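Local coordinates for protein response regulator (Helicobacter pylori, PDB 2PLN) that probably acts as a two-component response regulator that binds regulatory DNA to control transcription, this chain being its N-terminal receiver domain, at residues N72-V77 with V102-Q107; V89-D94 with D110-K115; R20-E25 with R61-V66. All blocks are in the same frame, centred on the assembly; numbering follows the deposited sequence.

Interaction 1. Residues N72-V77 with V102-Q107; sequences NALSFV and VHAFEQ
Leu74 and Ala104 bring helix 73-83 and helix 98-106 together, their CA atoms 6.1 Å apart, and the spacing widens only slightly to 6.6 Å between the CA atoms of Val77 and Gln107. Leu74 makes the main apolar contact. Its CD1 methyl presses on the backbone of the other helix, 3.5 Å from both N and CA of Ala104, a tight fit for the carbon pair. The same methyl has Ala104 CB at 3.9 Å and the CB of His103 at an equal distance, while the imidazole of His103 leads away from the contact. One leucine branch thus touches two successive residues. Both helices belong to the alternating beta-alpha architecture of the CheY-like receiver domain and pack on the same face of its parallel sheet: Val77 continues onto Val89 and Val91, and Ala104 onto Tyr112. On its other flank, helix 98-106 meets a second subunit, where Val102 packs on Ala125 and Phe105 on Ala129 of that neighbouring chain. Gln107 supplies the polar link. Its chain is bent at chi2 (-83°), and from CD the amide NE2 reaches across to donate a hydrogen bond to the carbonyl oxygen of Leu74 at 3.0 Å. The bond is far from straight, 140° at the hydrogen, and the donor stands above the carbonyl plane, 65° out of it. Beside this bond, Val77 CG1 rests 3.8 Å from the backbone oxygen of Gln107 and also touches its CB, the two side chains crossing at a slant.

Interaction 2. Residues V89-D94 with D110-K115; sequences VLVSSD and DDYIAK
Val91 and Tyr112 pair at the middle of two parallel strands, 89-93 and 111-114, whose axes approach to 4.7 Å at 23° to each other. Val91 N donates an almost straight hydrogen bond to Asp111 O (3.0 Å, 175° at the hydrogen), and Val91 O accepts from Ile113 N at 2.8 Å; Ser93 repeats the pattern, bonding through N to Ile113 O and through O to Lys115 N. At the start of the ladder the Asp110 carboxylate extends it, OD2 taking the N-H of Val89 at 2.9 Å on its anti lone pair. Strand, helix 98-106 and strand form a beta-alpha-beta unit of the receiver fold, ending at the outermost strand of the sheet within this chain. Tyr112 CG is anti to the backbone N (chi1 -177°), and its side chain crosses Val91 at a slant, CD2 3.7 Å from Val91 CG1; Ser93 CB lies 3.6 Å from the phenol OH. On the other face Leu90 CD2 packs on Asp111 CB and Leu90 CD1 on Ile113 CD1. Farther out, Glu100 OE1 is hydrogen-bonded to both Tyr112 OH and Ser93 OG, fixing the tyrosine's far end beside Ser93. Tyr117 holds Ser92 OG, and Glu25 pairs with Lys115 NZ. Asp111 is gripped by Arg126 and Arg130 of its own chain and by Arg126 of the second subunit.

Interaction 3. Residues R20-E25 with R61-V66; sequences RVLLIE and RNYDLV
Arg61 lays its CD over one face of the Arg20 guanidinium, 4.2 Å from NH1. The two like charges come within 4.4 Å, NH1 to NH1, a repulsion probably offset by Asp46, whose OD2 forms salt bridges with both arginines. The backbone oxygen of Asn62 then meets Arg20 CB. Tyr63 follows with its ring turned into the contact: Leu22 CB sits over the ring centre in a CH-pi contact, 3.7 Å from the centroid. The Tyr63 hydroxyl is hydrogen-bonded to Asp46 OD2 as well, and Leu57 and Met58 of helix 51-60 touch the side chain. Asp64 is gripped twice by the backbone of Arg20: its N donates to Arg20 O at 2.9 Å, and its OD2 takes the N-H of Arg20 at 2.8 Å on the anti lone pair. CG of Asp64 lies anti to the carbonyl carbon (chi1 -59°), and from there OD2 meets the start of strand 20-24. Asp64 is predicted to be phosphorylated but is unmodified here; it precedes strand 65-68, whereas receiver domains usually carry their phosphoacceptor at the C-terminal end of this central strand. Parallel pairing with strand 20-24, its neighbour in the receiver sheet, begins at Leu65, whose O accepts from Leu22 N at 2.9 Å, although the N-H of Leu65 is buried without a partner. Its CD2 lies alongside Val21 CG1 on one face of the sheet. On the other, with Val66 CG1 between the backbone N and the carbonyl carbon (chi1 53°), CG2 falls anti to the N and meets Leu22 CD2 and Ile24 CD1, each at 3.9 Å.

Overall arrangement
Interactions 2 and 3 are both pairings within one parallel sheet, on opposite sides of the chain's centre, and they meet where strand 88-93 adjoins strand 65-68: Leu90 N probably hydrogen-bonds to Val66 O, and Leu65 packs on Leu90. A salt bridge from Lys115 to Glu25 also joins them. Interaction 3 is the more buried; interaction 2 reaches the outermost strand within this chain and the second subunit. Interaction 1 lies farther out, between two helices on one face of this sheet, and relies on apolar contacts plus one side-chain amide bond instead of a backbone ladder. Phe105 and Val77 pack it against interaction 2, and Phe76 reaches Ile24 and Val66 of interaction 3.

Interaction 1. Residues N72-V77 with V102-Q107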
ATOM      1  N   ASN A  72      11.278   2.078  17.024  1.00 29.67           N
ATOM      2  CA  ASN A  72      12.410   1.418  16.361  1.00 28.40           C
ATOM      3  C   ASN A  72      11.945   0.491  15.252  1.00 26.88           C
ATOM      4  O   ASN A  72      12.559  -0.577  15.007  1.00 26.01           O
ATOM      5  CB  ASN A  72      13.231   0.598  17.375  1.00 29.26           C
ATOM      6  CG  ASN A  72      13.714   1.416  18.551  1.00 31.26           C
ATOM      7  OD1 ASN A  72      14.261   2.505  18.389  1.00 33.10           O
ATOM      8  ND2 ASN A  72      13.548   0.868  19.752  1.00 33.34           N
ATOM      9  N   ALA A  73      10.863   0.875  14.574  1.00 25.22           N
ATOM     10  CA  ALA A  73      10.256  -0.043  13.612  1.00 23.41           C
ATOM     11  C   ALA A  73      11.193  -0.302  12.437  1.00 22.18           C
ATOM     12  O   ALA A  73      11.274  -1.409  11.952  1.00 21.23           O
ATOM     13  CB  ALA A  73       8.875   0.444  13.150  1.00 22.84           C
ATOM     14  N   LEU A  74      11.929   0.716  12.004  1.00 22.11           N
ATOM     15  CA  LEU A  74      12.681   0.605  10.750  1.00 21.81           C
ATOM     16  C   LEU A  74      13.816  -0.425  10.781  1.00 20.59           C
ATOM     17  O   LEU A  74      13.997  -1.175   9.822  1.00 20.47           O
ATOM     18  CB  LEU A  74      13.222   1.976  10.354  1.00 23.03           C
ATOM     19  CG  LEU A  74      12.243   3.059   9.856  1.00 25.61           C
ATOM     20  CD1 LEU A  74      11.907   2.839   8.420  1.00 27.66           C
ATOM     21  CD2 LEU A  74      10.946   3.220  10.677  1.00 29.22           C
ATOM     22  N   SER A  75      14.591  -0.466  11.868  1.00 19.54           N
ATOM     23  CA  SER A  75      15.646  -1.496  11.961  1.00 18.82           C
ATOM     24  C   SER A  75      15.017  -2.878  11.993  1.00 18.19           C
ATOM     25  O   SER A  75      15.513  -3.818  11.395  1.00 17.87           O
ATOM     26  CB  SER A  75      16.563  -1.280  13.166  1.00 19.17           C
ATOM     27  OG  SER A  75      15.810  -1.304  14.364  1.00 21.64           O
ATOM     28  N   PHE A  76      13.896  -2.987  12.703  1.00 18.07           N
ATOM     29  CA  PHE A  76      13.134  -4.236  12.765  1.00 17.32           C
ATOM     30  C   PHE A  76      12.697  -4.688  11.368  1.00 17.11           C
ATOM     31  O   PHE A  76      12.747  -5.883  11.043  1.00 16.89           O
ATOM     32  CB  PHE A  76      11.952  -4.000  13.694  1.00 17.18           C
ATOM     33  CG  PHE A  76      10.891  -5.056  13.653  1.00 17.01           C
ATOM     34  CD1 PHE A  76       9.743  -4.885  12.866  1.00 16.88           C
ATOM     35  CD2 PHE A  76      11.004  -6.200  14.443  1.00 17.26           C
ATOM     36  CE1 PHE A  76       8.743  -5.825  12.858  1.00 16.43           C
ATOM     37  CE2 PHE A  76      10.004  -7.148  14.442  1.00 18.52           C
ATOM     38  CZ  PHE A  76       8.866  -6.966  13.642  1.00 17.25           C
ATOM     39  N   VAL A  77      12.270  -3.724  10.537  1.00 16.93           N
ATOM     40  CA  VAL A  77      11.797  -4.050   9.184  1.00 16.50           C
ATOM     41  C   VAL A  77      12.929  -4.771   8.438  1.00 16.86           C
ATOM     42  O   VAL A  77      12.730  -5.836   7.867  1.00 16.44           O
ATOM     43  CB  VAL A  77      11.299  -2.804   8.427  1.00 16.03           C
ATOM     44  CG1 VAL A  77      11.109  -3.082   6.957  1.00 16.89           C
ATOM     45  CG2 VAL A  77       9.969  -2.303   9.045  1.00 14.91           C
ATOM     46  N   VAL A 102       9.649   7.178   3.121  1.00 15.63           N
ATOM     47  CA  VAL A 102      10.667   6.801   2.139  1.00 16.55           C
ATOM     48  C   VAL A 102      11.587   5.706   2.694  1.00 16.88           C
ATOM     49  O   VAL A 102      11.850   4.709   2.017  1.00 17.64           O
ATOM     50  CB  VAL A 102      11.496   8.037   1.672  1.00 15.57           C
ATOM     51  CG1 VAL A 102      12.711   7.614   0.830  1.00 16.79           C
ATOM     52  CG2 VAL A 102      10.607   8.995   0.911  1.00 16.48           C
ATOM     53  N   HIS A 103      12.070   5.897   3.920  1.00 17.56           N
ATOM     54  CA  HIS A 103      12.963   4.931   4.555  1.00 18.04           C
ATOM     55  C   HIS A 103      12.292   3.565   4.692  1.00 17.00           C
ATOM     56  O   HIS A 103      12.908   2.554   4.397  1.00 16.82           O
ATOM     57  CB  HIS A 103      13.416   5.398   5.937  1.00 20.03           C
ATOM     58  CG  HIS A 103      14.544   6.385   5.902  1.00 26.11           C
ATOM     59  ND1 HIS A 103      14.753   7.310   6.905  1.00 30.91           N
ATOM     60  CD2 HIS A 103      15.529   6.587   4.992  1.00 30.03           C
ATOM     61  CE1 HIS A 103      15.816   8.042   6.610  1.00 32.80           C
ATOM     62  NE2 HIS A 103      16.311   7.618   5.460  1.00 33.17           N
ATOM     63  N   ALA A 104      11.035   3.544   5.131  1.00 15.42           N
ATOM     64  CA  ALA A 104      10.333   2.285   5.362  1.00 15.63           C
ATOM     65  C   ALA A 104      10.259   1.509   4.069  1.00 15.28           C
ATOM     66  O   ALA A 104      10.557   0.336   4.036  1.00 16.10           O
ATOM     67  CB  ALA A 104       8.923   2.534   5.931  1.00 15.18           C
ATOM     68  N   PHE A 105       9.883   2.178   2.993  1.00 14.21           N
ATOM     69  CA  PHE A 105       9.814   1.501   1.703  1.00 15.33           C
ATOM     70  C   PHE A 105      11.187   1.063   1.204  1.00 16.13           C
ATOM     71  O   PHE A 105      11.350  -0.063   0.701  1.00 16.91           O
ATOM     72  CB  PHE A 105       9.117   2.384   0.693  1.00 14.39           C
ATOM     73  CG  PHE A 105       7.624   2.361   0.813  1.00 13.58           C
ATOM     74  CD1 PHE A 105       6.903   1.132   0.665  1.00 13.47           C
ATOM     75  CD2 PHE A 105       6.918   3.531   1.009  1.00 13.02           C
ATOM     76  CE1 PHE A 105       5.494   1.101   0.761  1.00 11.72           C
ATOM     77  CE2 PHE A 105       5.495   3.518   1.105  1.00 12.10           C
ATOM     78  CZ  PHE A 105       4.792   2.302   0.966  1.00 13.87           C
ATOM     79  N   GLU A 106      12.170   1.937   1.359  1.00 17.94           N
ATOM     80  CA  GLU A 106      13.525   1.587   0.951  1.00 21.47           C
ATOM     81  C   GLU A 106      14.074   0.394   1.752  1.00 21.58           C
ATOM     82  O   GLU A 106      14.740  -0.477   1.182  1.00 23.47           O
ATOM     83  CB  GLU A 106      14.442   2.818   0.974  1.00 21.40           C
ATOM     84  CG  GLU A 106      14.071   3.826  -0.131  1.00 23.25           C
ATOM     85  CD  GLU A 106      14.976   5.050  -0.153  1.00 23.36           C
ATOM     86  OE1 GLU A 106      15.787   5.210   0.792  1.00 26.54           O
ATOM     87  OE2 GLU A 106      14.862   5.847  -1.117  1.00 28.71           O
ATOM     88  N   GLN A 107      13.734   0.316   3.041  1.00 21.67           N
ATOM     89  CA  GLN A 107      14.085  -0.814   3.906  1.00 21.65           C
ATOM     90  C   GLN A 107      13.328  -2.108   3.581  1.00 20.92           C
ATOM     91  O   GLN A 107      13.650  -3.166   4.124  1.00 20.62           O
ATOM     92  CB  GLN A 107      13.773  -0.473   5.359  1.00 23.16           C
ATOM     93  CG  GLN A 107      14.574   0.646   5.953  1.00 28.57           C
ATOM     94  CD  GLN A 107      15.888   0.165   6.441  1.00 26.91           C
ATOM     95  OE1 GLN A 107      16.849   0.066   5.666  1.00 36.02           O
ATOM     96  NE2 GLN A 107      15.955  -0.155   7.728  1.00 34.39           N
TER

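Interaction 2. Residues V89-D94 with D110-K115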
ATOM      1  N   VAL A  89       5.391  -7.131   5.575  1.00 12.02           N
ATOM      2  CA  VAL A  89       5.644  -6.213   6.662  1.00 11.93           C
ATOM      3  C   VAL A  89       4.975  -4.859   6.401  1.00 12.18           C
ATOM      4  O   VAL A  89       5.233  -4.205   5.372  1.00 12.50           O
ATOM      5  CB  VAL A  89       7.167  -6.010   6.860  1.00 13.33           C
ATOM      6  CG1 VAL A  89       7.418  -4.975   7.930  1.00 13.90           C
ATOM      7  CG2 VAL A  89       7.873  -7.367   7.152  1.00 12.84           C
ATOM      8  N   LEU A  90       4.123  -4.448   7.332  1.00 11.29           N
ATOM      9  CA  LEU A  90       3.410  -3.148   7.255  1.00 11.00           C
ATOM     10  C   LEU A  90       3.871  -2.312   8.419  1.00 11.27           C
ATOM     11  O   LEU A  90       3.894  -2.784   9.563  1.00 11.06           O
ATOM     12  CB  LEU A  90       1.883  -3.321   7.340  1.00 10.65           C
ATOM     13  CG  LEU A  90       1.214  -4.443   6.520  1.00 12.41           C
ATOM     14  CD1 LEU A  90      -0.317  -4.327   6.575  1.00 11.62           C
ATOM     15  CD2 LEU A  90       1.711  -4.434   5.026  1.00 14.11           C
ATOM     16  N   VAL A  91       4.281  -1.088   8.127  1.00 11.85           N
ATOM     17  CA  VAL A  91       4.731  -0.155   9.166  1.00 12.72           C
ATOM     18  C   VAL A  91       3.591   0.821   9.328  1.00 13.74           C
ATOM     19  O   VAL A  91       3.101   1.379   8.353  1.00 13.17           O
ATOM     20  CB  VAL A  91       6.010   0.615   8.711  1.00 12.52           C
ATOM     21  CG1 VAL A  91       6.330   1.760   9.650  1.00 12.98           C
ATOM     22  CG2 VAL A  91       7.207  -0.340   8.621  1.00 14.10           C
ATOM     23  N   SER A  92       3.171   1.031  10.569  1.00 15.52           N
ATOM     24  CA  SER A  92       2.133   1.995  10.878  1.00 18.90           C
ATOM     25  C   SER A  92       2.712   3.024  11.881  1.00 19.96           C
ATOM     26  O   SER A  92       3.459   2.655  12.804  1.00 20.62           O
ATOM     27  CB  SER A  92       0.923   1.194  11.386  1.00 19.99           C
ATOM     28  OG  SER A  92       0.049   1.971  12.154  1.00 26.38           O
ATOM     29  N   SER A  93       2.406   4.306  11.686  1.00 21.09           N
ATOM     30  CA  SER A  93       3.058   5.393  12.470  1.00 22.67           C
ATOM     31  C   SER A  93       2.071   6.485  12.936  1.00 24.21           C
ATOM     32  O   SER A  93       1.277   6.967  12.152  1.00 24.18           O
ATOM     33  CB  SER A  93       4.195   6.014  11.642  1.00 21.75           C
ATOM     34  OG  SER A  93       4.897   7.020  12.363  1.00 22.23           O
ATOM     35  N   ASP A  94       2.129   6.853  14.215  1.00 26.90           N
ATOM     36  CA  ASP A  94       1.340   7.980  14.754  1.00 30.14           C
ATOM     37  C   ASP A  94       2.051   9.327  14.520  1.00 30.50           C
ATOM     38  O   ASP A  94       1.491  10.413  14.792  1.00 31.33           O
ATOM     39  CB  ASP A  94       1.142   7.791  16.260  1.00 31.59           C
ATOM     40  CG  ASP A  94       2.457   7.676  16.981  1.00 34.94           C
ATOM     41  OD1 ASP A  94       3.271   8.626  16.871  1.00 39.27           O
ATOM     42  OD2 ASP A  94       2.795   6.666  17.639  1.00 39.00           O
ATOM     43  N   ASP A 110       6.263  -3.359   2.989  1.00 12.41           N
ATOM     44  CA  ASP A 110       5.260  -3.526   1.959  1.00 13.29           C
ATOM     45  C   ASP A 110       4.230  -2.409   2.015  1.00 13.06           C
ATOM     46  O   ASP A 110       3.518  -2.162   1.029  1.00 13.00           O
ATOM     47  CB  ASP A 110       4.603  -4.897   2.122  1.00 13.70           C
ATOM     48  CG  ASP A 110       5.572  -6.012   1.871  1.00 16.26           C
ATOM     49  OD1 ASP A 110       5.952  -6.176   0.689  1.00 19.65           O
ATOM     50  OD2 ASP A 110       6.038  -6.725   2.775  1.00 14.27           O
ATOM     51  N   ASP A 111       4.138  -1.733   3.163  1.00 11.65           N
ATOM     52  CA  ASP A 111       3.275  -0.589   3.229  1.00 11.34           C
ATOM     53  C   ASP A 111       3.692   0.313   4.373  1.00 11.59           C
ATOM     54  O   ASP A 111       4.450  -0.090   5.279  1.00 11.67           O
ATOM     55  CB  ASP A 111       1.817  -1.059   3.404  1.00 11.61           C
ATOM     56  CG  ASP A 111       0.803  -0.144   2.711  1.00 12.17           C
ATOM     57  OD1 ASP A 111       1.083   1.081   2.529  1.00 12.59           O
ATOM     58  OD2 ASP A 111      -0.310  -0.578   2.345  1.00 11.22           O
ATOM     59  N   TYR A 112       3.201   1.542   4.313  1.00 11.94           N
ATOM     60  CA  TYR A 112       3.399   2.540   5.353  1.00 13.41           C
ATOM     61  C   TYR A 112       2.047   3.219   5.578  1.00 14.00           C
ATOM     62  O   TYR A 112       1.446   3.773   4.638  1.00 13.99           O
ATOM     63  CB  TYR A 112       4.460   3.546   4.906  1.00 13.32           C
ATOM     64  CG  TYR A 112       4.805   4.595   5.945  1.00 15.21           C
ATOM     65  CD1 TYR A 112       4.267   5.871   5.865  1.00 15.06           C
ATOM     66  CD2 TYR A 112       5.686   4.315   7.015  1.00 14.83           C
ATOM     67  CE1 TYR A 112       4.600   6.866   6.827  1.00 16.16           C
ATOM     68  CE2 TYR A 112       6.018   5.312   7.968  1.00 14.50           C
ATOM     69  CZ  TYR A 112       5.464   6.567   7.868  1.00 15.97           C
ATOM     70  OH  TYR A 112       5.778   7.555   8.836  1.00 17.89           O
ATOM     71  N   ILE A 113       1.555   3.169   6.815  1.00 13.89           N
ATOM     72  CA  ILE A 113       0.163   3.522   7.058  1.00 15.89           C
ATOM     73  C   ILE A 113       0.167   4.552   8.183  1.00 17.10           C
ATOM     74  O   ILE A 113       0.737   4.311   9.234  1.00 17.31           O
ATOM     75  CB  ILE A 113      -0.650   2.255   7.459  1.00 16.33           C
ATOM     76  CG1 ILE A 113      -0.595   1.190   6.348  1.00 16.74           C
ATOM     77  CG2 ILE A 113      -2.121   2.601   7.863  1.00 16.89           C
ATOM     78  CD1 ILE A 113      -0.926  -0.176   6.848  1.00 18.51           C
ATOM     79  N   ALA A 114      -0.425   5.719   7.952  1.00 18.92           N
ATOM     80  CA  ALA A 114      -0.526   6.713   9.021  1.00 20.00           C
ATOM     81  C   ALA A 114      -1.589   6.295  10.027  1.00 21.36           C
ATOM     82  O   ALA A 114      -2.641   5.765   9.653  1.00 21.58           O
ATOM     83  CB  ALA A 114      -0.878   8.082   8.454  1.00 20.05           C
ATOM     84  N   LYS A 115      -1.278   6.510  11.302  1.00 22.22           N
ATOM     85  CA  LYS A 115      -2.260   6.425  12.373  1.00 24.99           C
ATOM     86  C   LYS A 115      -2.680   7.851  12.729  1.00 26.30           C
ATOM     87  O   LYS A 115      -1.848   8.774  12.667  1.00 26.76           O
ATOM     88  CB  LYS A 115      -1.648   5.778  13.603  1.00 24.83           C
ATOM     89  CG  LYS A 115      -1.339   4.317  13.400  1.00 25.83           C
ATOM     90  CD  LYS A 115      -0.595   3.760  14.594  1.00 26.80           C
ATOM     91  CE  LYS A 115      -1.546   3.304  15.654  1.00 27.85           C
ATOM     92  NZ  LYS A 115      -0.748   2.933  16.866  1.00 30.94           N
TER

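Interaction 3. Residues R20-E25 with R61-V66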
ATOM      1  N   ARG A  20      -2.151 -16.144   9.521  1.00 17.30           N
ATOM      2  CA  ARG A  20      -1.934 -15.606  10.860  1.00 16.16           C
ATOM      3  C   ARG A  20      -1.221 -14.259  10.779  1.00 14.03           C
ATOM      4  O   ARG A  20      -0.228 -14.113  10.057  1.00 12.78           O
ATOM      5  CB  ARG A  20      -1.135 -16.563  11.740  1.00 16.21           C
ATOM      6  CG  ARG A  20      -1.250 -16.188  13.256  1.00 18.05           C
ATOM      7  CD  ARG A  20      -0.201 -16.823  14.197  1.00 19.50           C
ATOM      8  NE  ARG A  20      -0.611 -18.142  14.515  1.00 28.48           N
ATOM      9  CZ  ARG A  20      -1.087 -18.560  15.685  1.00 25.33           C
ATOM     10  NH1 ARG A  20      -1.121 -17.806  16.780  1.00 24.39           N
ATOM     11  NH2 ARG A  20      -1.471 -19.799  15.744  1.00 26.16           N
ATOM     12  N   VAL A  21      -1.728 -13.284  11.533  1.00 12.27           N
ATOM     13  CA  VAL A  21      -1.166 -11.912  11.515  1.00 11.46           C
ATOM     14  C   VAL A  21      -0.582 -11.554  12.900  1.00 11.95           C
ATOM     15  O   VAL A  21      -1.226 -11.816  13.915  1.00 12.61           O
ATOM     16  CB  VAL A  21      -2.277 -10.893  11.176  1.00 10.98           C
ATOM     17  CG1 VAL A  21      -1.755  -9.465  11.370  1.00 11.59           C
ATOM     18  CG2 VAL A  21      -2.843 -11.149   9.736  1.00 10.01           C
ATOM     19  N   LEU A  22       0.632 -10.988  12.934  1.00 11.57           N
ATOM     20  CA  LEU A  22       1.188 -10.448  14.161  1.00 12.30           C
ATOM     21  C   LEU A  22       0.999  -8.923  14.214  1.00 12.67           C
ATOM     22  O   LEU A  22       1.336  -8.219  13.266  1.00 12.34           O
ATOM     23  CB  LEU A  22       2.676 -10.771  14.259  1.00 12.18           C
ATOM     24  CG  LEU A  22       3.406 -10.234  15.492  1.00 12.85           C
ATOM     25  CD1 LEU A  22       2.832 -10.807  16.842  1.00 13.44           C
ATOM     26  CD2 LEU A  22       4.929 -10.472  15.389  1.00 13.94           C
ATOM     27  N   LEU A  23       0.473  -8.423  15.327  1.00 11.83           N
ATOM     28  CA  LEU A  23       0.244  -6.979  15.459  1.00 13.09           C
ATOM     29  C   LEU A  23       1.106  -6.512  16.591  1.00 13.57           C
ATOM     30  O   LEU A  23       0.901  -6.938  17.730  1.00 14.24           O
ATOM     31  CB  LEU A  23      -1.236  -6.659  15.776  1.00 13.42           C
ATOM     32  CG  LEU A  23      -2.305  -7.095  14.767  1.00 14.75           C
ATOM     33  CD1 LEU A  23      -3.773  -7.029  15.315  1.00 16.74           C
ATOM     34  CD2 LEU A  23      -2.174  -6.335  13.424  1.00 14.73           C
ATOM     35  N   ILE A  24       2.095  -5.673  16.283  1.00 13.47           N
ATOM     36  CA  ILE A  24       2.899  -5.043  17.341  1.00 13.25           C
ATOM     37  C   ILE A  24       2.329  -3.660  17.587  1.00 13.70           C
ATOM     38  O   ILE A  24       2.472  -2.774  16.776  1.00 13.32           O
ATOM     39  CB  ILE A  24       4.398  -5.034  17.003  1.00 13.16           C
ATOM     40  CG1 ILE A  24       4.888  -6.492  16.785  1.00 12.61           C
ATOM     41  CG2 ILE A  24       5.208  -4.275  18.132  1.00 12.32           C
ATOM     42  CD1 ILE A  24       6.215  -6.640  16.046  1.00 13.20           C
ATOM     43  N   GLU A  25       1.665  -3.501  18.725  1.00 15.90           N
ATOM     44  CA  GLU A  25       0.828  -2.338  18.981  1.00 17.35           C
ATOM     45  C   GLU A  25       0.701  -2.135  20.503  1.00 19.03           C
ATOM     46  O   GLU A  25       0.211  -3.019  21.236  1.00 18.71           O
ATOM     47  CB  GLU A  25      -0.541  -2.539  18.332  1.00 18.03           C
ATOM     48  CG  GLU A  25      -1.555  -1.423  18.607  1.00 18.24           C
ATOM     49  CD  GLU A  25      -1.007  -0.018  18.305  1.00 21.11           C
ATOM     50  OE1 GLU A  25      -0.776   0.743  19.280  1.00 20.96           O
ATOM     51  OE2 GLU A  25      -0.791   0.332  17.104  1.00 19.75           O
ATOM     52  N   ARG A  61       6.640 -19.093  15.718  1.00 16.33           N
ATOM     53  CA  ARG A  61       5.340 -19.299  15.080  1.00 17.02           C
ATOM     54  C   ARG A  61       5.445 -18.812  13.649  1.00 17.93           C
ATOM     55  O   ARG A  61       6.240 -17.920  13.345  1.00 17.68           O
ATOM     56  CB  ARG A  61       4.260 -18.449  15.753  1.00 17.29           C
ATOM     57  CG  ARG A  61       4.110 -18.714  17.228  1.00 17.86           C
ATOM     58  CD  ARG A  61       2.984 -17.975  17.864  1.00 16.97           C
ATOM     59  NE  ARG A  61       3.040 -18.150  19.303  1.00 16.95           N
ATOM     60  CZ  ARG A  61       2.447 -17.360  20.169  1.00 18.92           C
ATOM     61  NH1 ARG A  61       1.757 -16.306  19.733  1.00 20.17           N
ATOM     62  NH2 ARG A  61       2.560 -17.606  21.474  1.00 18.58           N
ATOM     63  N   ASN A  62       4.602 -19.337  12.778  1.00 18.34           N
ATOM     64  CA  ASN A  62       4.660 -18.918  11.396  1.00 18.35           C
ATOM     65  C   ASN A  62       3.562 -17.894  11.109  1.00 17.47           C
ATOM     66  O   ASN A  62       2.368 -18.243  11.089  1.00 17.52           O
ATOM     67  CB  ASN A  62       4.533 -20.137  10.487  1.00 20.24           C
ATOM     68  CG  ASN A  62       5.781 -21.032  10.530  1.00 24.04           C
ATOM     69  OD1 ASN A  62       6.930 -20.539  10.606  1.00 26.36           O
ATOM     70  ND2 ASN A  62       5.561 -22.340  10.481  1.00 26.10           N
ATOM     71  N   TYR A  63       3.969 -16.639  10.937  1.00 14.99           N
ATOM     72  CA  TYR A  63       3.064 -15.560  10.521  1.00 14.41           C
ATOM     73  C   TYR A  63       3.176 -15.278   9.025  1.00 13.83           C
ATOM     74  O   TYR A  63       4.262 -15.407   8.435  1.00 13.70           O
ATOM     75  CB  TYR A  63       3.401 -14.277  11.268  1.00 14.37           C
ATOM     76  CG  TYR A  63       3.169 -14.375  12.740  1.00 14.66           C
ATOM     77  CD1 TYR A  63       1.885 -14.249  13.264  1.00 14.04           C
ATOM     78  CD2 TYR A  63       4.232 -14.609  13.622  1.00 14.64           C
ATOM     79  CE1 TYR A  63       1.659 -14.323  14.649  1.00 13.00           C
ATOM     80  CE2 TYR A  63       4.007 -14.700  14.991  1.00 16.23           C
ATOM     81  CZ  TYR A  63       2.732 -14.572  15.482  1.00 14.42           C
ATOM     82  OH  TYR A  63       2.557 -14.646  16.817  1.00 15.81           O
ATOM     83  N   ASP A  64       2.072 -14.827   8.435  1.00 12.37           N
ATOM     84  CA  ASP A  64       2.035 -14.452   7.016  1.00 12.37           C
ATOM     85  C   ASP A  64       2.280 -12.957   6.861  1.00 11.55           C
ATOM     86  O   ASP A  64       2.729 -12.507   5.814  1.00 11.29           O
ATOM     87  CB  ASP A  64       0.670 -14.838   6.448  1.00 13.66           C
ATOM     88  CG  ASP A  64       0.405 -16.336   6.586  1.00 16.14           C
ATOM     89  OD1 ASP A  64       0.962 -17.109   5.772  1.00 17.81           O
ATOM     90  OD2 ASP A  64      -0.311 -16.831   7.475  1.00 15.67           O
ATOM     91  N   LEU A  65       1.963 -12.194   7.915  1.00 10.51           N
ATOM     92  CA  LEU A  65       2.040 -10.713   7.880  1.00 10.63           C
ATOM     93  C   LEU A  65       2.270 -10.162   9.280  1.00 10.44           C
ATOM     94  O   LEU A  65       1.759 -10.720  10.268  1.00 10.24           O
ATOM     95  CB  LEU A  65       0.726 -10.155   7.321  1.00 10.94           C
ATOM     96  CG  LEU A  65       0.692  -8.633   7.056  1.00 12.17           C
ATOM     97  CD1 LEU A  65      -0.180  -8.260   5.863  1.00 12.46           C
ATOM     98  CD2 LEU A  65       0.232  -7.862   8.325  1.00 13.25           C
ATOM     99  N   VAL A  66       3.066  -9.099   9.383  1.00 10.23           N
ATOM    100  CA  VAL A  66       3.258  -8.383  10.664  1.00 11.33           C
ATOM    101  C   VAL A  66       2.981  -6.929  10.386  1.00 12.23           C
ATOM    102  O   VAL A  66       3.420  -6.386   9.357  1.00 11.56           O
ATOM    103  CB  VAL A  66       4.702  -8.535  11.290  1.00 11.73           C
ATOM    104  CG1 VAL A  66       5.835  -8.150  10.302  1.00 12.65           C
ATOM    105  CG2 VAL A  66       4.824  -7.744  12.621  1.00 10.64           C
TER